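Local coordinates for protein 2-dehydro-3-deoxy-d-gluconate/2-dehydro-3-deoxy-phosphogluconate aldolase (Picrophilus torridus, PDB 4UXD) that is an aldolase of the dihydrodipicolinate synthetase family, a tetramer of identical (beta/alpha)8-barrel (TIM-barrel) chains, at residues A135-Y140 with K169-E174; E105-M110 with K141-S146; G69-F74 with P125-K130. All coordinates share one frame; numbering follows the deposited sequence.

Contact 1: A135-Y140 with K169-E174; sequences AIYHYY and KNLKSE
Leu171 approaches the Tyr137 ring obliquely, its CD2 lying 3.8 Å from Tyr137 CD1. At the edge of the same ring the Glu174 carboxylate is modelled too close to the hydroxyl for its placement to be trusted, and no bond can be read from it. With CG anti to the backbone N (chi1 171°), the phenol of Tyr137 leans out across the groove towards helix 165-174. Tyr140 turns its ring elsewhere: the edge lies in plane with Ile136 O, while its CB does most of the touching, 3.6 Å from Leu171 CD2 and 3.7 Å from Leu171 CD1. Both methyls of Leu171 thus press against Tyr140 CB from the same side, and CD2 also serves Tyr137. Ser173 OG folds back on its own helix to donate to Asn170 O at 2.9 Å, a carbonyl that also accepts Glu174 N. The two helix segments run nearly parallel, 23° apart, with axes 10.9 Å from each other. Beneath them, Tyr140 and Leu171 both rest on Ile153 of strand 150-155, and Tyr140 OH bonds to Leu123 O at the end of strand 120-123; Leu171 also packs on Leu144 of helix 133-144.

Contact 2: E105-M110 with K141-S146; sequences EVNELM and KEILSS
In the outer helical layer of the (beta/alpha)8 barrel, Ile143 of helix 133-144 fills the space beside Val106, Asn107 and Met110 of the preceding barrel helix, 103-115. The backbones are closest at Asn107 and Ile143, whose CA atoms are 6.8 Å apart. Ile143 CG2, anti to its own backbone N, is the branch that does the touching. It lies 4.1 Å from Val106 CG1, a methyl likewise anti to its backbone N (chi1 -174°), and the two side chains cross at about a right angle. Met110 is modelled with its terminal methyl beside the same branch, too close to be trusted. Asn107 lies over the outer side of Ile143, and its amide orientation is uncertain. Below, Val106 and Ile143 both rest on Leu123 of strand 120-123, and Met110 on Ala121. Ser145 OG and Ser145 N reach Lys141 O from opposite faces of its plane, both at 3.1 Å, while Ser146 OG donates to Glu142 O at 3.2 Å, almost in line with the carbonyl (172°). No hydrogen bond crosses between the segments, so cohesion comes mainly from apolar packing round Ile143, with Asn107 at its side, while the hydroxyls of Ser145 and Ser146 go to carbonyls four residues back, in helix 133-144.

Contact 3: G69-F74 with P125-K130; sequences GVFPYF and PPYYIK
Tyr127 points its phenol at the turn 69-74, hydroxyl first: Tyr127 OH lies 3.7 Å from Phe71 CE2 and 4.2 Å from Pro72 CB. The two aromatic side chains come from opposite directions and meet obliquely, ring carbon to ring carbon no nearer than the 4.4 Å between Phe71 CE2 and Tyr127 CZ. Phe71 holds its CG between the backbone N and the carbonyl carbon (chi1 70°), which folds the ring back so that Pro72 CD covers one face, 3.2 Å above the plane and offset toward the rim. A 3-10 turn over 71-73 fixes both residues, with Tyr73 N bonded to Val70 O and Phe74 N to Phe71 O. On the other side, Tyr127 N is hydrogen-bonded to Ser101 OG, and its side chain touches Thr160. Further out, Phe71 meets Tyr128 of the second subunit edge-to-face, and in exchange Tyr128 of this chain hydrogen-bonds through OH to Ser67 OG of the second subunit. Tyr128 O of this chain is hydrogen-bonded to a glycerol, probably from the crystallisation liquor. Both segments are loops following barrel strands, at the C-terminal rim where TIM barrels carry their active sites; the consecutive tyrosines, the second reaching into the partner subunit, recall dihydrodipicolinate synthase.

How the contacts relate
Contacts 1 and 2 share helix 133-144, which packs on helix 165-174 in the one and on helix 103-115 in the other, so together they join three consecutive helices of the barrel's outer layer. Contact 2 is buried and mainly apolar; contact 1 is only partly buried, running from Leu171 outward to polar groups at the surface. Contact 3 differs in kind: a small, buried meeting of two loops, aromatic, with one proline, and with far more of it against the second subunit, including hydrogen bonds and edge-to-face rings. It touches contact 1, where Tyr139 packs on Pro126 and Tyr140 on Pro125, but stays about 6 Å from contact 2 at the nearest atoms.

Contact 1: A135-Y140 with K169-E174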
loop_
_atom_site.group_PDB
_atom_site.type_symbol
_atom_site.label_atom_id
_atom_site.label_comp_id
_atom_site.label_asym_id
_atom_site.label_seq_id
_atom_site.Cartn_x
_atom_site.Cartn_y
_atom_site.Cartn_z
ATOM N N ALA A 135 10.878 -2.919 -18.708
ATOM C CA ALA A 135 11.463 -1.598 -18.843
ATOM C C ALA A 135 12.773 -1.524 -18.075
ATOM O O ALA A 135 13.785 -0.965 -18.547
ATOM C CB ALA A 135 10.497 -0.545 -18.345
ATOM N N ILE A 136 12.742 -2.096 -16.881
ATOM C CA ILE A 136 13.895 -2.089 -16.001
ATOM C C ILE A 136 14.996 -2.913 -16.636
ATOM O O ILE A 136 16.152 -2.485 -16.691
ATOM C CB ILE A 136 13.531 -2.630 -14.609
ATOM C CG1 ILE A 136 12.743 -1.567 -13.839
ATOM C CG2 ILE A 136 14.782 -3.057 -13.834
ATOM C CD1 ILE A 136 11.962 -2.105 -12.661
ATOM N N TYR A 137 14.630 -4.094 -17.130
ATOM C CA TYR A 137 15.587 -4.947 -17.817
ATOM C C TYR A 137 16.240 -4.199 -18.986
ATOM O O TYR A 137 17.452 -4.018 -18.997
ATOM C CB TYR A 137 14.918 -6.220 -18.314
ATOM C CG TYR A 137 15.824 -7.013 -19.195
ATOM C CD1 TYR A 137 16.802 -7.834 -18.652
ATOM C CD2 TYR A 137 15.736 -6.914 -20.575
ATOM C CE1 TYR A 137 17.659 -8.545 -19.462
ATOM C CE2 TYR A 137 16.585 -7.619 -21.390
ATOM C CZ TYR A 137 17.547 -8.428 -20.832
ATOM O OH TYR A 137 18.394 -9.141 -21.640
ATOM N N HIS A 138 15.434 -3.744 -19.942
ATOM C CA HIS A 138 15.951 -3.047 -21.111
ATOM C C HIS A 138 16.846 -1.845 -20.729
ATOM O O HIS A 138 17.833 -1.541 -21.396
ATOM C CB HIS A 138 14.793 -2.594 -22.005
ATOM C CG HIS A 138 15.239 -1.957 -23.282
ATOM N ND1 HIS A 138 14.452 -1.071 -23.985
ATOM C CD2 HIS A 138 16.392 -2.072 -23.982
ATOM C CE1 HIS A 138 15.102 -0.669 -25.064
ATOM N NE2 HIS A 138 16.284 -1.257 -25.085
ATOM N N TYR A 139 16.523 -1.188 -19.630
ATOM C CA TYR A 139 17.328 -0.067 -19.177
ATOM C C TYR A 139 18.735 -0.513 -18.702
ATOM O O TYR A 139 19.748 0.064 -19.119
ATOM C CB TYR A 139 16.563 0.649 -18.085
ATOM C CG TYR A 139 17.287 1.738 -17.371
ATOM C CD1 TYR A 139 17.292 3.032 -17.865
ATOM C CD2 TYR A 139 17.925 1.485 -16.163
ATOM C CE1 TYR A 139 17.934 4.045 -17.186
ATOM C CE2 TYR A 139 18.572 2.484 -15.479
ATOM C CZ TYR A 139 18.574 3.764 -15.995
ATOM O OH TYR A 139 19.209 4.758 -15.299
ATOM N N TYR A 140 18.800 -1.544 -17.859
ATOM C CA TYR A 140 20.085 -2.134 -17.474
ATOM C C TYR A 140 20.806 -2.737 -18.683
ATOM O O TYR A 140 22.032 -2.713 -18.769
ATOM C CB TYR A 140 19.904 -3.215 -16.401
ATOM C CG TYR A 140 19.792 -2.681 -14.994
ATOM C CD1 TYR A 140 20.919 -2.492 -14.204
ATOM C CD2 TYR A 140 18.555 -2.359 -14.460
ATOM C CE1 TYR A 140 20.813 -2.009 -12.923
ATOM C CE2 TYR A 140 18.433 -1.876 -13.178
ATOM C CZ TYR A 140 19.556 -1.701 -12.407
ATOM O OH TYR A 140 19.400 -1.210 -11.122
ATOM N N LYS A 169 18.950 -12.223 -11.940
ATOM C CA LYS A 169 19.470 -13.469 -12.487
ATOM C C LYS A 169 19.702 -13.348 -13.986
ATOM O O LYS A 169 20.793 -13.635 -14.478
ATOM C CB LYS A 169 18.509 -14.616 -12.203
ATOM C CG LYS A 169 18.936 -15.945 -12.766
ATOM C CD LYS A 169 18.088 -17.080 -12.202
ATOM C CE LYS A 169 16.590 -16.889 -12.460
ATOM N NZ LYS A 169 15.766 -18.040 -11.952
ATOM N N ASN A 170 18.684 -12.904 -14.711
ATOM C CA ASN A 170 18.820 -12.736 -16.150
ATOM C C ASN A 170 19.999 -11.844 -16.519
ATOM O O ASN A 170 20.832 -12.228 -17.335
ATOM C CB ASN A 170 17.535 -12.163 -16.746
ATOM C CG ASN A 170 16.430 -13.194 -16.848
ATOM O OD1 ASN A 170 16.681 -14.400 -16.776
ATOM N ND2 ASN A 170 15.198 -12.725 -17.030
ATOM N N LEU A 171 20.073 -10.657 -15.926
ATOM C CA LEU A 171 21.153 -9.734 -16.236
ATOM C C LEU A 171 22.504 -10.332 -15.862
ATOM O O LEU A 171 23.532 -10.059 -16.510
ATOM C CB LEU A 171 20.959 -8.408 -15.503
ATOM C CG LEU A 171 19.806 -7.515 -15.934
ATOM C CD1 LEU A 171 19.492 -6.555 -14.796
ATOM C CD2 LEU A 171 20.157 -6.755 -17.207
ATOM N N LYS A 172 22.490 -11.138 -14.806
ATOM C CA LYS A 172 23.700 -11.764 -14.310
ATOM C C LYS A 172 24.349 -12.569 -15.429
ATOM O O LYS A 172 25.518 -12.351 -15.780
ATOM C CB LYS A 172 23.392 -12.661 -13.106
ATOM C CG LYS A 172 24.637 -13.190 -12.402
ATOM C CD LYS A 172 24.272 -14.218 -11.352
ATOM C CE LYS A 172 25.438 -15.127 -11.029
ATOM N NZ LYS A 172 25.091 -16.076 -9.930
ATOM N N SER A 173 23.569 -13.474 -16.010
ATOM C CA SER A 173 24.072 -14.379 -17.035
ATOM C C SER A 173 24.426 -13.666 -18.335
ATOM O O SER A 173 25.306 -14.117 -19.057
ATOM C CB SER A 173 23.048 -15.479 -17.319
ATOM O OG SER A 173 21.838 -14.944 -17.814
ATOM N N GLU A 174 23.757 -12.555 -18.630
ATOM C CA GLU A 174 23.953 -11.843 -19.900
ATOM C C GLU A 174 25.112 -10.832 -19.862
ATOM O O GLU A 174 25.564 -10.369 -20.910
ATOM C CB GLU A 174 22.655 -11.132 -20.292
ATOM C CG GLU A 174 22.616 -10.573 -21.704
ATOM C CD GLU A 174 21.262 -9.951 -22.059
ATOM O OE1 GLU A 174 20.301 -10.125 -21.275
ATOM O OE2 GLU A 174 21.163 -9.284 -23.119
#

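Contact 2: E105-M110 with K141-S146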
loop_
_atom_site.group_PDB
_atom_site.type_symbol
_atom_site.label_atom_id
_atom_site.label_comp_id
_atom_site.label_asym_id
_atom_site.label_seq_id
_atom_site.Cartn_x
_atom_site.Cartn_y
_atom_site.Cartn_z
ATOM N N GLU A 105 22.885 10.197 -17.966
ATOM C CA GLU A 105 23.688 10.614 -16.822
ATOM C C GLU A 105 24.471 9.418 -16.283
ATOM O O GLU A 105 25.617 9.559 -15.865
ATOM C CB GLU A 105 22.815 11.237 -15.724
ATOM C CG GLU A 105 22.135 12.534 -16.123
ATOM C CD GLU A 105 21.427 13.197 -14.965
ATOM O OE1 GLU A 105 20.979 12.478 -14.051
ATOM O OE2 GLU A 105 21.341 14.443 -14.960
ATOM N N VAL A 106 23.859 8.241 -16.331
ATOM C CA VAL A 106 24.507 7.021 -15.875
ATOM C C VAL A 106 25.757 6.724 -16.726
ATOM O O VAL A 106 26.843 6.526 -16.182
ATOM C CB VAL A 106 23.526 5.792 -15.919
ATOM C CG1 VAL A 106 24.163 4.564 -15.318
ATOM C CG2 VAL A 106 22.236 6.088 -15.167
ATOM N N ASN A 107 25.599 6.700 -18.049
ATOM C CA ASN A 107 26.714 6.439 -18.961
ATOM C C ASN A 107 27.840 7.415 -18.737
ATOM O O ASN A 107 29.003 7.035 -18.667
ATOM C CB ASN A 107 26.267 6.527 -20.415
ATOM C CG ASN A 107 25.312 5.433 -20.792
ATOM O OD1 ASN A 107 25.361 4.330 -20.243
ATOM N ND2 ASN A 107 24.425 5.729 -21.728
ATOM N N GLU A 108 27.481 8.684 -18.627
ATOM C CA GLU A 108 28.443 9.732 -18.321
ATOM C C GLU A 108 29.160 9.457 -16.994
ATOM O O GLU A 108 30.391 9.405 -16.964
ATOM C CB GLU A 108 27.730 11.084 -18.287
ATOM C CG GLU A 108 28.632 12.312 -18.382
ATOM C CD GLU A 108 27.862 13.571 -18.778
ATOM O OE1 GLU A 108 26.818 13.447 -19.450
ATOM O OE2 GLU A 108 28.286 14.688 -18.418
ATOM N N LEU A 109 28.389 9.261 -15.918
ATOM C CA LEU A 109 28.936 9.013 -14.580
ATOM C C LEU A 109 29.775 7.736 -14.496
ATOM O O LEU A 109 30.707 7.651 -13.692
ATOM C CB LEU A 109 27.813 8.925 -13.540
ATOM C CG LEU A 109 27.172 10.225 -13.061
ATOM C CD1 LEU A 109 25.836 9.945 -12.349
ATOM C CD2 LEU A 109 28.110 11.031 -12.153
ATOM N N MET A 110 29.438 6.737 -15.307
ATOM C CA MET A 110 30.190 5.482 -15.287
ATOM C C MET A 110 31.493 5.624 -16.064
ATOM O O MET A 110 32.554 5.228 -15.590
ATOM C CB MET A 110 29.350 4.333 -15.845
ATOM C CG MET A 110 28.365 3.759 -14.816
ATOM S SD MET A 110 27.770 2.089 -15.204
ATOM C CE MET A 110 26.984 2.427 -16.748
ATOM N N LYS A 141 20.033 -3.281 -19.612
ATOM C CA LYS A 141 20.582 -3.875 -20.819
ATOM C C LYS A 141 21.396 -2.851 -21.622
ATOM O O LYS A 141 22.576 -3.066 -21.927
ATOM C CB LYS A 141 19.442 -4.448 -21.668
ATOM C CG LYS A 141 19.866 -5.191 -22.924
ATOM C CD LYS A 141 18.885 -6.334 -23.194
ATOM C CE LYS A 141 18.909 -6.877 -24.625
ATOM N NZ LYS A 141 19.503 -5.955 -25.623
ATOM N N GLU A 142 20.755 -1.735 -21.950
ATOM C CA GLU A 142 21.372 -0.709 -22.766
ATOM C C GLU A 142 22.629 -0.181 -22.097
ATOM O O GLU A 142 23.623 0.135 -22.753
ATOM C CB GLU A 142 20.386 0.434 -22.999
ATOM C CG GLU A 142 20.659 1.264 -24.240
ATOM C CD GLU A 142 19.721 0.917 -25.387
ATOM O OE1 GLU A 142 19.358 -0.276 -25.521
ATOM O OE2 GLU A 142 19.335 1.841 -26.140
ATOM N N ILE A 143 22.573 -0.095 -20.774
ATOM C CA ILE A 143 23.644 0.510 -20.008
ATOM C C ILE A 143 24.848 -0.442 -19.921
ATOM O O ILE A 143 25.984 -0.064 -20.232
ATOM C CB ILE A 143 23.136 0.900 -18.607
ATOM C CG1 ILE A 143 22.191 2.091 -18.713
ATOM C CG2 ILE A 143 24.269 1.271 -17.688
ATOM C CD1 ILE A 143 21.310 2.319 -17.489
ATOM N N LEU A 144 24.584 -1.675 -19.503
ATOM C CA LEU A 144 25.622 -2.684 -19.360
ATOM C C LEU A 144 26.304 -2.996 -20.690
ATOM O O LEU A 144 27.427 -3.504 -20.709
ATOM C CB LEU A 144 25.037 -3.971 -18.783
ATOM C CG LEU A 144 24.482 -3.882 -17.363
ATOM C CD1 LEU A 144 23.689 -5.148 -17.033
ATOM C CD2 LEU A 144 25.592 -3.675 -16.373
ATOM N N SER A 145 25.613 -2.716 -21.796
ATOM C CA SER A 145 26.158 -2.956 -23.125
ATOM C C SER A 145 27.177 -1.904 -23.520
ATOM O O SER A 145 27.847 -2.046 -24.542
ATOM C CB SER A 145 25.046 -2.989 -24.169
ATOM O OG SER A 145 24.400 -4.242 -24.178
ATOM N N SER A 146 27.294 -0.857 -22.708
ATOM C CA SER A 146 28.146 0.278 -23.034
ATOM C C SER A 146 29.222 0.524 -21.976
ATOM O O SER A 146 29.971 1.488 -22.061
ATOM C CB SER A 146 27.284 1.529 -23.198
ATOM O OG SER A 146 26.269 1.308 -24.158
#

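Contact 3: G69-F74 with P125-K130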
loop_
_atom_site.group_PDB
_atom_site.type_symbol
_atom_site.label_atom_id
_atom_site.label_comp_id
_atom_site.label_asym_id
_atom_site.label_seq_id
_atom_site.Cartn_x
_atom_site.Cartn_y
_atom_site.Cartn_z
ATOM N N GLY A 69 23.842 9.286 0.680
ATOM C CA GLY A 69 24.511 10.479 0.182
ATOM C C GLY A 69 23.602 11.450 -0.553
ATOM O O GLY A 69 24.081 12.418 -1.160
ATOM N N VAL A 70 22.297 11.187 -0.464
ATOM C CA VAL A 70 21.239 11.923 -1.145
ATOM C C VAL A 70 21.638 12.429 -2.536
ATOM O O VAL A 70 21.395 13.583 -2.888
ATOM C CB VAL A 70 20.711 13.116 -0.261
ATOM C CG1 VAL A 70 19.912 12.588 0.918
ATOM C CG2 VAL A 70 21.803 14.012 0.241
ATOM N N PHE A 71 22.176 11.516 -3.346
ATOM C CA PHE A 71 22.705 11.851 -4.670
ATOM C C PHE A 71 21.730 12.604 -5.592
ATOM O O PHE A 71 22.183 13.459 -6.348
ATOM C CB PHE A 71 23.217 10.570 -5.389
ATOM C CG PHE A 71 22.131 9.618 -5.816
ATOM C CD1 PHE A 71 21.697 8.608 -4.967
ATOM C CD2 PHE A 71 21.552 9.728 -7.068
ATOM C CE1 PHE A 71 20.696 7.755 -5.344
ATOM C CE2 PHE A 71 20.554 8.872 -7.450
ATOM C CZ PHE A 71 20.116 7.876 -6.579
ATOM N N PRO A 72 20.406 12.320 -5.536
ATOM C CA PRO A 72 19.588 13.052 -6.513
ATOM C C PRO A 72 19.363 14.527 -6.172
ATOM O O PRO A 72 18.780 15.261 -6.966
ATOM C CB PRO A 72 18.254 12.298 -6.487
ATOM C CG PRO A 72 18.185 11.738 -5.153
ATOM C CD PRO A 72 19.588 11.360 -4.774
ATOM N N TYR A 73 19.798 14.962 -4.998
ATOM C CA TYR A 73 19.662 16.369 -4.653
ATOM C C TYR A 73 20.768 17.184 -5.339
ATOM O O TYR A 73 20.698 18.397 -5.375
ATOM C CB TYR A 73 19.701 16.579 -3.129
ATOM C CG TYR A 73 18.577 15.921 -2.355
ATOM C CD1 TYR A 73 17.460 15.393 -3.009
ATOM C CD2 TYR A 73 18.628 15.820 -0.973
ATOM C CE1 TYR A 73 16.430 14.781 -2.315
ATOM C CE2 TYR A 73 17.586 15.209 -0.257
ATOM C CZ TYR A 73 16.489 14.687 -0.935
ATOM O OH TYR A 73 15.453 14.077 -0.233
ATOM N N PHE A 74 21.761 16.508 -5.911
ATOM C CA PHE A 74 22.923 17.177 -6.488
ATOM C C PHE A 74 22.889 17.171 -8.006
ATOM O O PHE A 74 22.233 16.326 -8.631
ATOM C CB PHE A 74 24.222 16.512 -6.002
ATOM C CG PHE A 74 24.393 16.535 -4.512
ATOM C CD1 PHE A 74 24.789 17.687 -3.864
ATOM C CD2 PHE A 74 24.140 15.403 -3.755
ATOM C CE1 PHE A 74 24.930 17.700 -2.499
ATOM C CE2 PHE A 74 24.277 15.421 -2.383
ATOM C CZ PHE A 74 24.672 16.565 -1.757
ATOM N N PRO A 125 17.319 0.840 -9.889
ATOM C CA PRO A 125 16.493 1.107 -11.065
ATOM C C PRO A 125 16.016 2.560 -11.171
ATOM O O PRO A 125 15.993 3.277 -10.173
ATOM C CB PRO A 125 15.321 0.146 -10.882
ATOM C CG PRO A 125 15.923 -1.021 -10.121
ATOM C CD PRO A 125 16.907 -0.381 -9.172
ATOM N N PRO A 126 15.656 2.996 -12.388
ATOM C CA PRO A 126 15.089 4.331 -12.572
ATOM C C PRO A 126 13.870 4.538 -11.711
ATOM O O PRO A 126 13.175 3.546 -11.397
ATOM C CB PRO A 126 14.691 4.361 -14.048
ATOM C CG PRO A 126 15.379 3.239 -14.672
ATOM C CD PRO A 126 15.681 2.227 -13.636
ATOM N N TYR A 127 13.603 5.805 -11.373
ATOM C CA TYR A 127 12.565 6.146 -10.430
ATOM C C TYR A 127 11.607 7.167 -11.032
ATOM O O TYR A 127 11.579 7.333 -12.256
ATOM C CB TYR A 127 13.199 6.622 -9.119
ATOM C CG TYR A 127 14.429 7.459 -9.293
ATOM C CD1 TYR A 127 15.684 6.859 -9.418
ATOM C CD2 TYR A 127 14.349 8.850 -9.343
ATOM C CE1 TYR A 127 16.814 7.609 -9.588
ATOM C CE2 TYR A 127 15.489 9.622 -9.515
ATOM C CZ TYR A 127 16.717 8.996 -9.631
ATOM O OH TYR A 127 17.850 9.745 -9.793
ATOM N N TYR A 128 10.798 7.794 -10.169
ATOM C CA TYR A 128 9.705 8.688 -10.541
ATOM C C TYR A 128 8.539 7.907 -11.193
ATOM O O TYR A 128 7.579 7.521 -10.507
ATOM C CB TYR A 128 10.194 9.812 -11.465
ATOM C CG TYR A 128 9.145 10.872 -11.690
ATOM C CD1 TYR A 128 8.833 11.785 -10.691
ATOM C CD2 TYR A 128 8.444 10.941 -12.886
ATOM C CE1 TYR A 128 7.876 12.754 -10.893
ATOM C CE2 TYR A 128 7.466 11.894 -13.085
ATOM C CZ TYR A 128 7.192 12.794 -12.093
ATOM O OH TYR A 128 6.226 13.735 -12.296
ATOM N N ILE A 129 8.618 7.679 -12.500
ATOM C CA ILE A 129 7.622 6.888 -13.205
ATOM C C ILE A 129 7.714 5.409 -12.803
ATOM O O ILE A 129 8.798 4.828 -12.741
ATOM C CB ILE A 129 7.783 7.068 -14.732
ATOM C CG1 ILE A 129 7.120 8.378 -15.164
ATOM C CG2 ILE A 129 7.148 5.946 -15.516
ATOM C CD1 ILE A 129 7.804 9.042 -16.335
ATOM N N LYS A 130 6.556 4.821 -12.506
ATOM C CA LYS A 130 6.458 3.417 -12.138
ATOM C C LYS A 130 6.785 2.539 -13.330
ATOM O O LYS A 130 6.236 2.730 -14.414
ATOM C CB LYS A 130 5.053 3.098 -11.615
ATOM C CG LYS A 130 4.798 1.627 -11.289
ATOM C CD LYS A 130 5.502 1.210 -10.004
ATOM C CE LYS A 130 5.758 -0.293 -9.935
ATOM N NZ LYS A 130 7.140 -0.574 -9.452
#